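Local coordinates for Aac(6')-ib (Escherichia coli, PDB 2BUE), which probably transfers an acetyl group from acetyl-coenzyme A to the 6'-amino group of aminoglycoside antibiotics, thereby conferring resistance to them, at residues Leu85-Leu99 with Pro112-Gln126. The protein carries 2 engineered substitutions. Residues are numbered along the deposited sequence; the frame is centred on the assembly and turned at random.
Sequences LNGEPIGYAQSYVAL and PGVRGIDQLLANASQ. With RIO (ribostamycin), chain C.
Asp118 OD1 is gripped by two ribostamycin amines, N3 and N2, while Gln94 NE2 of the neighbouring strand donates to Asp118 OD2 (2.9 Å) from above the carboxylate plane. This is substrate recognition on the central antiparallel pair of a GNAT sheet, 88-97 against 114-121, whose backbone bonds run from Ala122 N–Ile90 O at one end to Ala98 N–Val114 O at the other. The Gln94 amide stands 71° from the carboxylate, and its chain, extended beyond CG (chi2 -180°), carries NE2 on to ribostamycin O3 (3.2 Å). The rotation of the Gln94 amide is further fixed by Tyr92 OH, which donates to a lone pair of Gln94 OE1 within the amide plane (2.8 Å). Beside this pair, Tyr96 lies flat across the strand: Gly116 CA sits 3.6 Å from the centroid of its ring in a CH-pi contact, and ribostamycin N1 sits over the opposite face, toward the rim. Ala93 and Gln119 turn instead to the side of helix 131-144, and the backbone of Gln119 and Leu121 binds coenzyme A, so coenzyme and antibiotic share strand 114-121. Near the Pro112 end, Val97 CG2 lies over one face of the Arg115 guanidinium, whose NH1 donates in its own plane to Pro112 O, 2.7 Å away at 179°.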
ATOM      1  N   LEU A  85       8.474  11.534  -7.491  1.00 19.78           N
ATOM      2  CA  LEU A  85       8.879  12.771  -6.829  1.00 21.42           C
ATOM      3  C   LEU A  85       9.899  13.459  -7.715  1.00 22.92           C
ATOM      4  O   LEU A  85      10.926  12.864  -8.070  1.00 23.22           O
ATOM      5  CB  LEU A  85       9.491  12.489  -5.455  1.00 21.43           C
ATOM      6  CG  LEU A  85      10.148  13.664  -4.707  1.00 21.99           C
ATOM      7  CD1 LEU A  85       9.069  14.664  -4.236  1.00 23.48           C
ATOM      8  CD2 LEU A  85      11.027  13.197  -3.541  1.00 21.96           C
ATOM      9  N   ASN A  86       9.594  14.704  -8.092  1.00 24.37           N
ATOM     10  CA  ASN A  86      10.457  15.487  -8.986  1.00 25.86           C
ATOM     11  C   ASN A  86      10.873  14.703 -10.237  1.00 25.26           C
ATOM     12  O   ASN A  86      12.058  14.667 -10.592  1.00 26.11           O
ATOM     13  CB  ASN A  86      11.702  15.972  -8.235  1.00 26.54           C
ATOM     14  CG  ASN A  86      11.368  16.814  -7.000  1.00 28.75           C
ATOM     15  OD1 ASN A  86      10.457  17.649  -7.019  1.00 32.76           O
ATOM     16  ND2 ASN A  86      12.125  16.601  -5.922  1.00 30.60           N
ATOM     17  N   GLY A  87       9.901  14.049 -10.869  1.00 24.77           N
ATOM     18  CA  GLY A  87      10.127  13.256 -12.081  1.00 24.12           C
ATOM     19  C   GLY A  87      10.895  11.945 -11.929  1.00 23.55           C
ATOM     20  O   GLY A  87      11.215  11.313 -12.941  1.00 23.30           O
ATOM     21  N   GLU A  88      11.185  11.538 -10.687  1.00 22.50           N
ATOM     22  CA  GLU A  88      11.879  10.275 -10.401  1.00 21.95           C
ATOM     23  C   GLU A  88      10.941   9.276  -9.720  1.00 20.19           C
ATOM     24  O   GLU A  88      10.168   9.670  -8.844  1.00 20.25           O
ATOM     25  CB  GLU A  88      13.091  10.479  -9.479  1.00 23.22           C
ATOM     26  CG  GLU A  88      14.226  11.311 -10.077  1.00 28.11           C
ATOM     27  CD  GLU A  88      14.921  10.614 -11.227  1.00 34.07           C
ATOM     28  OE1 GLU A  88      15.129   9.374 -11.152  1.00 36.87           O
ATOM     29  OE2 GLU A  88      15.259  11.308 -12.210  1.00 37.86           O
ATOM     30  N   PRO A  89      11.020   7.985 -10.110  1.00 18.74           N
ATOM     31  CA  PRO A  89      10.281   6.950  -9.378  1.00 16.96           C
ATOM     32  C   PRO A  89      10.921   6.700  -8.011  1.00 16.45           C
ATOM     33  O   PRO A  89      12.127   6.430  -7.922  1.00 15.95           O
ATOM     34  CB  PRO A  89      10.370   5.726 -10.296  1.00 17.37           C
ATOM     35  CG  PRO A  89      11.647   5.925 -11.098  1.00 18.06           C
ATOM     36  CD  PRO A  89      11.806   7.432 -11.235  1.00 18.80           C
ATOM     37  N   ILE A  90      10.131   6.824  -6.945  1.00 15.31           N
ATOM     38  CA  ILE A  90      10.667   6.674  -5.594  1.00 14.80           C
ATOM     39  C   ILE A  90      10.009   5.577  -4.741  1.00 13.51           C
ATOM     40  O   ILE A  90      10.404   5.336  -3.598  1.00 12.33           O
ATOM     41  CB  ILE A  90      10.657   8.029  -4.818  1.00 14.89           C
ATOM     42  CG1 ILE A  90       9.223   8.568  -4.676  1.00 16.28           C
ATOM     43  CG2 ILE A  90      11.566   9.025  -5.514  1.00 16.38           C
ATOM     44  CD1 ILE A  90       8.889   9.230  -3.350  1.00 20.24           C
ATOM     45  N   GLY A  91       9.019   4.894  -5.289  1.00 12.71           N
ATOM     46  CA  GLY A  91       8.416   3.817  -4.522  1.00 11.76           C
ATOM     47  C   GLY A  91       7.336   3.096  -5.289  1.00 11.01           C
ATOM     48  O   GLY A  91       6.994   3.476  -6.429  1.00 10.80           O
ATOM     49  N   TYR A  92       6.808   2.066  -4.645  1.00  9.65           N
ATOM     50  CA  TYR A  92       5.762   1.236  -5.214  1.00  9.11           C
ATOM     51  C   TYR A  92       4.583   1.277  -4.249  1.00  8.66           C
ATOM     52  O   TYR A  92       4.779   1.247  -3.039  1.00  8.80           O
ATOM     53  CB  TYR A  92       6.245  -0.217  -5.365  1.00  8.87           C
ATOM     54  CG  TYR A  92       5.124  -1.189  -5.669  1.00  7.93           C
ATOM     55  CD1 TYR A  92       4.708  -1.418  -6.986  1.00  9.31           C
ATOM     56  CD2 TYR A  92       4.478  -1.894  -4.632  1.00  8.56           C
ATOM     57  CE1 TYR A  92       3.660  -2.323  -7.263  1.00  9.18           C
ATOM     58  CE2 TYR A  92       3.412  -2.798  -4.895  1.00  9.33           C
ATOM     59  CZ  TYR A  92       3.022  -2.994  -6.230  1.00  9.29           C
ATOM     60  OH  TYR A  92       2.009  -3.872  -6.531  1.00  9.73           O
ATOM     61  N   ALA A  93       3.366   1.322  -4.777  1.00  8.75           N
ATOM     62  CA  ALA A  93       2.192   1.177  -3.926  1.00  8.59           C
ATOM     63  C   ALA A  93       1.152   0.333  -4.648  1.00  9.02           C
ATOM     64  O   ALA A  93       1.234   0.125  -5.874  1.00  8.99           O
ATOM     65  CB  ALA A  93       1.620   2.558  -3.533  1.00  8.96           C
ATOM     66  N   GLN A  94       0.198  -0.170  -3.887  1.00  8.04           N
ATOM     67  CA  GLN A  94      -0.919  -0.892  -4.498  1.00  8.75           C
ATOM     68  C   GLN A  94      -2.159  -0.638  -3.675  1.00  9.06           C
ATOM     69  O   GLN A  94      -2.063  -0.408  -2.453  1.00  8.33           O
ATOM     70  CB  GLN A  94      -0.627  -2.390  -4.611  1.00  8.33           C
ATOM     71  CG  GLN A  94      -0.284  -3.047  -3.264  1.00  9.25           C
ATOM     72  CD  GLN A  94       0.006  -4.533  -3.389  1.00  9.44           C
ATOM     73  OE1 GLN A  94       0.610  -4.996  -4.373  1.00 10.09           O
ATOM     74  NE2 GLN A  94      -0.379  -5.284  -2.364  1.00  9.18           N
ATOM     75  N   SER A  95      -3.308  -0.615  -4.353  1.00  7.92           N
ATOM     76  CA  SER A  95      -4.590  -0.608  -3.671  1.00  8.18           C
ATOM     77  C   SER A  95      -5.359  -1.872  -4.070  1.00  7.78           C
ATOM     78  O   SER A  95      -5.154  -2.424  -5.164  1.00  7.79           O
ATOM     79  CB  SER A  95      -5.409   0.643  -4.011  1.00  8.59           C
ATOM     80  OG  SER A  95      -5.683   0.721  -5.404  1.00  8.21           O
ATOM     81  N   TYR A  96      -6.261  -2.327  -3.211  1.00  7.86           N
ATOM     82  CA  TYR A  96      -7.003  -3.541  -3.512  1.00  7.85           C
ATOM     83  C   TYR A  96      -8.427  -3.433  -2.995  1.00  8.40           C
ATOM     84  O   TYR A  96      -8.700  -2.689  -2.030  1.00  7.93           O
ATOM     85  CB  TYR A  96      -6.283  -4.829  -3.000  1.00  8.55           C
ATOM     86  CG  TYR A  96      -6.040  -4.812  -1.504  1.00  9.46           C
ATOM     87  CD1 TYR A  96      -7.042  -5.254  -0.623  1.00 11.74           C
ATOM     88  CD2 TYR A  96      -4.813  -4.362  -0.968  1.00  8.34           C
ATOM     89  CE1 TYR A  96      -6.860  -5.221   0.763  1.00  7.40           C
ATOM     90  CE2 TYR A  96      -4.630  -4.336   0.454  1.00  7.51           C
ATOM     91  CZ  TYR A  96      -5.654  -4.762   1.288  1.00  6.63           C
ATOM     92  OH  TYR A  96      -5.527  -4.751   2.661  1.00  8.91           O
ATOM     93  N   VAL A  97      -9.331  -4.148  -3.662  1.00  8.66           N
ATOM     94  CA  VAL A  97     -10.694  -4.284  -3.156  1.00  8.31           C
ATOM     95  C   VAL A  97     -10.671  -5.390  -2.103  1.00  8.99           C
ATOM     96  O   VAL A  97     -10.455  -6.560  -2.418  1.00  9.18           O
ATOM     97  CB  VAL A  97     -11.690  -4.631  -4.305  1.00  8.61           C
ATOM     98  CG1 VAL A  97     -13.119  -4.816  -3.724  1.00  8.41           C
ATOM     99  CG2 VAL A  97     -11.667  -3.506  -5.362  1.00  8.21           C
ATOM    100  N   ALA A  98     -10.943  -5.034  -0.848  1.00  9.56           N
ATOM    101  CA  ALA A  98     -10.817  -6.008   0.240  1.00 10.51           C
ATOM    102  C   ALA A  98     -11.764  -7.228   0.070  1.00 11.20           C
ATOM    103  O   ALA A  98     -11.353  -8.364   0.250  1.00 11.81           O
ATOM    104  CB  ALA A  98     -11.043  -5.318   1.588  1.00 10.69           C
ATOM    105  N   LEU A  99     -13.022  -6.974  -0.292  1.00 11.95           N
ATOM    106  CA  LEU A  99     -13.994  -8.041  -0.527  1.00 14.88           C
ATOM    107  C   LEU A  99     -13.540  -9.009  -1.654  1.00 16.03           C
ATOM    108  O   LEU A  99     -13.894 -10.206  -1.639  1.00 17.57           O
ATOM    109  CB  LEU A  99     -15.352  -7.405  -0.826  1.00 14.81           C
ATOM    110  CG  LEU A  99     -16.603  -8.273  -0.816  1.00 16.55           C
ATOM    111  CD1 LEU A  99     -16.826  -8.799   0.577  1.00 20.12           C
ATOM    112  CD2 LEU A  99     -17.798  -7.433  -1.267  1.00 16.37           C
ATOM    113  N   PRO A 112     -18.232  -3.668  -0.306  1.00 12.86           N
ATOM    114  CA  PRO A 112     -17.368  -3.691  -1.493  1.00 12.71           C
ATOM    115  C   PRO A 112     -16.624  -2.355  -1.718  1.00 11.55           C
ATOM    116  O   PRO A 112     -15.760  -2.278  -2.611  1.00 13.01           O
ATOM    117  CB  PRO A 112     -18.363  -3.938  -2.641  1.00 13.32           C
ATOM    118  CG  PRO A 112     -19.603  -3.305  -2.192  1.00 13.72           C
ATOM    119  CD  PRO A 112     -19.660  -3.587  -0.673  1.00 13.53           C
ATOM    120  N   GLY A 113     -16.970  -1.330  -0.929  1.00 10.84           N
ATOM    121  CA  GLY A 113     -16.339  -0.004  -0.993  1.00 10.63           C
ATOM    122  C   GLY A 113     -15.024   0.103  -0.226  1.00 10.13           C
ATOM    123  O   GLY A 113     -14.316   1.121  -0.313  1.00 10.45           O
ATOM    124  N   VAL A 114     -14.709  -0.936   0.553  1.00  9.96           N
ATOM    125  CA  VAL A 114     -13.485  -0.922   1.351  1.00  9.35           C
ATOM    126  C   VAL A 114     -12.260  -1.200   0.448  1.00  9.57           C
ATOM    127  O   VAL A 114     -12.267  -2.158  -0.339  1.00  9.95           O
ATOM    128  CB  VAL A 114     -13.557  -1.929   2.531  1.00 10.00           C
ATOM    129  CG1 VAL A 114     -12.233  -1.931   3.298  1.00 10.39           C
ATOM    130  CG2 VAL A 114     -14.725  -1.564   3.464  1.00  9.80           C
ATOM    131  N   ARG A 115     -11.240  -0.341   0.539  1.00  9.13           N
ATOM    132  CA  ARG A 115     -10.001  -0.505  -0.233  1.00  8.39           C
ATOM    133  C   ARG A 115      -8.845  -0.615   0.743  1.00  9.27           C
ATOM    134  O   ARG A 115      -8.840   0.100   1.743  1.00  9.74           O
ATOM    135  CB  ARG A 115      -9.719   0.700  -1.129  1.00  9.19           C
ATOM    136  CG  ARG A 115     -10.825   0.992  -2.123  1.00  8.13           C
ATOM    137  CD  ARG A 115     -10.739   0.034  -3.330  1.00  9.42           C
ATOM    138  NE  ARG A 115     -11.894   0.248  -4.209  1.00  8.45           N
ATOM    139  CZ  ARG A 115     -13.083  -0.320  -4.022  1.00 11.85           C
ATOM    140  NH1 ARG A 115     -13.295  -1.145  -2.992  1.00 10.26           N
ATOM    141  NH2 ARG A 115     -14.076  -0.058  -4.861  1.00 11.41           N
ATOM    142  N   GLY A 116      -7.896  -1.509   0.467  1.00  8.46           N
ATOM    143  CA  GLY A 116      -6.696  -1.545   1.296  1.00  8.73           C
ATOM    144  C   GLY A 116      -5.510  -1.045   0.498  1.00  8.81           C
ATOM    145  O   GLY A 116      -5.558  -0.988  -0.738  1.00  8.40           O
ATOM    146  N   ILE A 117      -4.443  -0.703   1.198  1.00  8.00           N
ATOM    147  CA  ILE A 117      -3.220  -0.240   0.549  1.00  8.11           C
ATOM    148  C   ILE A 117      -1.981  -0.913   1.151  1.00  8.55           C
ATOM    149  O   ILE A 117      -1.983  -1.318   2.337  1.00  8.13           O
ATOM    150  CB  ILE A 117      -3.075   1.291   0.635  1.00  8.61           C
ATOM    151  CG1 ILE A 117      -3.074   1.764   2.106  1.00  8.99           C
ATOM    152  CG2 ILE A 117      -4.234   1.982  -0.138  1.00  8.96           C
ATOM    153  CD1 ILE A 117      -2.670   3.262   2.284  1.00  9.05           C
ATOM    154  N   ASP A 118      -0.940  -0.977   0.328  1.00  9.01           N
ATOM    155  CA  ASP A 118       0.409  -1.418   0.768  1.00  8.34           C
ATOM    156  C   ASP A 118       1.379  -0.556  -0.013  1.00  9.07           C
ATOM    157  O   ASP A 118       1.077  -0.136  -1.132  1.00  8.86           O
ATOM    158  CB  ASP A 118       0.654  -2.881   0.407  1.00  9.00           C
ATOM    159  CG  ASP A 118      -0.397  -3.817   0.975  1.00  9.34           C
ATOM    160  OD1 ASP A 118      -0.358  -4.091   2.189  1.00  9.87           O
ATOM    161  OD2 ASP A 118      -1.246  -4.267   0.189  1.00  9.68           O
ATOM    162  N   GLN A 119       2.536  -0.253   0.565  1.00  9.31           N
ATOM    163  CA  GLN A 119       3.494   0.576  -0.159  1.00  9.69           C
ATOM    164  C   GLN A 119       4.901   0.468   0.410  1.00  9.79           C
ATOM    165  O   GLN A 119       5.113  -0.044   1.519  1.00  9.53           O
ATOM    166  CB  GLN A 119       3.043   2.055  -0.216  1.00 10.42           C
ATOM    167  CG  GLN A 119       3.266   2.850   1.038  1.00 15.60           C
ATOM    168  CD  GLN A 119       2.428   2.398   2.181  1.00 19.06           C
ATOM    169  OE1 GLN A 119       1.221   2.150   2.036  1.00 20.24           O
ATOM    170  NE2 GLN A 119       3.048   2.320   3.362  1.00 24.35           N
ATOM    171  N   LEU A 120       5.846   0.895  -0.411  1.00  9.33           N
ATOM    172  CA  LEU A 120       7.258   0.872  -0.034  1.00 10.02           C
ATOM    173  C   LEU A 120       7.972   2.044  -0.714  1.00 11.27           C
ATOM    174  O   LEU A 120       7.601   2.467  -1.817  1.00 10.43           O
ATOM    175  CB  LEU A 120       7.903  -0.465  -0.430  1.00 10.56           C
ATOM    176  CG  LEU A 120       7.953  -0.785  -1.938  1.00 10.14           C
ATOM    177  CD1 LEU A 120       9.254  -0.259  -2.568  1.00 12.25           C
ATOM    178  CD2 LEU A 120       7.794  -2.285  -2.192  1.00 11.40           C
ATOM    179  N   LEU A 121       9.000   2.546  -0.035  1.00 11.27           N
ATOM    180  CA  LEU A 121       9.914   3.528  -0.610  1.00 11.82           C
ATOM    181  C   LEU A 121      11.167   2.815  -1.134  1.00 12.29           C
ATOM    182  O   LEU A 121      11.803   2.022  -0.428  1.00 11.87           O
ATOM    183  CB  LEU A 121      10.325   4.565   0.451  1.00 12.54           C
ATOM    184  CG  LEU A 121       9.236   5.547   0.908  1.00 12.58           C
ATOM    185  CD1 LEU A 121       9.821   6.517   1.972  1.00 12.64           C
ATOM    186  CD2 LEU A 121       8.661   6.291  -0.309  1.00 11.81           C
ATOM    187  N   ALA A 122      11.529   3.140  -2.363  1.00 13.12           N
ATOM    188  CA  ALA A 122      12.606   2.466  -3.081  1.00 13.65           C
ATOM    189  C   ALA A 122      14.010   2.648  -2.477  1.00 14.92           C
ATOM    190  O   ALA A 122      14.828   1.730  -2.549  1.00 14.85           O
ATOM    191  CB  ALA A 122      12.614   2.945  -4.535  1.00 13.92           C
ATOM    192  N   ASN A 123      14.274   3.826  -1.903  1.00 15.75           N
ATOM    193  CA  ASN A 123      15.646   4.250  -1.569  1.00 16.77           C
ATOM    194  C   ASN A 123      15.896   4.339  -0.067  1.00 17.36           C
ATOM    195  O   ASN A 123      15.236   5.107   0.634  1.00 16.23           O
ATOM    196  CB  ASN A 123      15.950   5.594  -2.236  1.00 17.69           C
ATOM    197  CG  ASN A 123      15.905   5.516  -3.764  1.00 17.86           C
ATOM    198  OD1 ASN A 123      16.505   4.626  -4.370  1.00 20.06           O
ATOM    199  ND2 ASN A 123      15.170   6.414  -4.382  1.00 17.20           N
ATOM    200  N   ALA A 124      16.849   3.546   0.425  1.00 17.76           N
ATOM    201  CA  ALA A 124      17.167   3.533   1.852  1.00 19.07           C
ATOM    202  C   ALA A 124      17.443   4.947   2.360  1.00 19.58           C
ATOM    203  O   ALA A 124      17.062   5.301   3.477  1.00 20.13           O
ATOM    204  CB  ALA A 124      18.366   2.632   2.117  1.00 19.34           C
ATOM    205  N   SER A 125      18.086   5.747   1.519  1.00 20.20           N
ATOM    206  CA  SER A 125      18.488   7.117   1.882  1.00 21.87           C
ATOM    207  C   SER A 125      17.310   8.058   2.128  1.00 22.42           C
ATOM    208  O   SER A 125      17.469   9.116   2.756  1.00 22.77           O
ATOM    209  CB  SER A 125      19.428   7.708   0.821  1.00 21.31           C
ATOM    210  OG  SER A 125      18.758   7.947  -0.404  1.00 23.73           O
ATOM    211  N   GLN A 126      16.130   7.661   1.649  1.00 22.39           N
ATOM    212  CA  GLN A 126      14.949   8.521   1.713  1.00 22.45           C
ATOM    213  C   GLN A 126      13.945   8.108   2.783  1.00 22.48           C
ATOM    214  O   GLN A 126      12.847   8.667   2.821  1.00 23.13           O
ATOM    215  CB  GLN A 126      14.269   8.606   0.327  1.00 22.74           C
ATOM    216  CG  GLN A 126      15.094   9.312  -0.753  1.00 22.15           C
ATOM    217  CD  GLN A 126      14.430   9.338  -2.128  1.00 23.55           C
ATOM    218  OE1 GLN A 126      13.956   8.319  -2.635  1.00 23.20           O
ATOM    219  NE2 GLN A 126      14.399  10.517  -2.744  1.00 25.89           N
TER
HETATM  220  O1  RIO C1201       2.308  -7.765  -3.087  1.00 28.45           O
HETATM  221  C1  RIO C1201       1.525  -8.147  -4.228  1.00 26.97           C
HETATM  222  C2  RIO C1201       1.003  -9.572  -4.001  1.00 26.43           C
HETATM  223  O2  RIO C1201       0.813  -9.856  -2.600  1.00 23.57           O
HETATM  224  C3  RIO C1201      -0.542  -9.552  -2.229  1.00 21.54           C
HETATM  225  O3  RIO C1201      -0.595  -8.346  -1.440  1.00 12.35           O
HETATM  226  C4  RIO C1201      -1.282  -8.517  -0.137  1.00 12.01           C
HETATM  227  C5  RIO C1201      -2.820  -8.320  -0.263  1.00 11.32           C
HETATM  228  O4  RIO C1201      -3.376  -9.303  -1.119  1.00 12.18           O
HETATM  229  C6  RIO C1201      -3.565  -8.329   1.084  1.00  9.19           C
HETATM  230  N1  RIO C1201      -4.989  -7.954   0.849  1.00  9.78           N
HETATM  231  C7  RIO C1201      -2.922  -7.304   2.059  1.00 10.47           C
HETATM  232  C8  RIO C1201      -1.420  -7.606   2.240  1.00  9.08           C
HETATM  233  N2  RIO C1201      -0.863  -6.654   3.242  1.00  9.05           N
HETATM  234  C9  RIO C1201      -0.663  -7.504   0.870  1.00 10.33           C
HETATM  235  O5  RIO C1201       0.696  -7.948   1.155  1.00  9.72           O
HETATM  236  C10 RIO C1201       1.701  -7.182   0.488  1.00 11.28           C
HETATM  237  O6  RIO C1201       2.039  -6.036   1.230  1.00 12.89           O
HETATM  238  C11 RIO C1201       2.748  -6.272   2.498  1.00 14.40           C
HETATM  239  C12 RIO C1201       3.150  -4.876   3.030  1.00 13.70           C
HETATM  240  N3  RIO C1201       1.991  -4.202   3.635  1.00 14.04           N
HETATM  241  C13 RIO C1201       4.008  -7.165   2.281  1.00 15.01           C
HETATM  242  O7  RIO C1201       4.550  -7.491   3.583  1.00 15.24           O
HETATM  243  C14 RIO C1201       3.619  -8.456   1.519  1.00 13.41           C
HETATM  244  O8  RIO C1201       4.755  -9.345   1.313  1.00 16.95           O
HETATM  245  C15 RIO C1201       2.914  -8.115   0.197  1.00 11.63           C
HETATM  246  N4  RIO C1201       2.475  -9.311  -0.523  1.00 13.16           N
HETATM  247  C16 RIO C1201      -1.333  -9.463  -3.560  1.00 25.05           C
HETATM  248  O9  RIO C1201      -2.313 -10.488  -3.520  1.00 27.78           O
HETATM  249  C17 RIO C1201      -0.328  -9.891  -4.644  1.00 28.15           C
HETATM  250  O10 RIO C1201      -0.417 -11.336  -4.783  1.00 31.26           O
HETATM  251  O   HOH W   1      12.467   6.135  -1.931  1.00 13.26           O
HETATM  252  O   HOH W   2      -3.317  -3.589   3.522  1.00  9.97           O
HETATM  253  O   HOH W   3     -14.043  -4.279  -0.140  1.00 10.60           O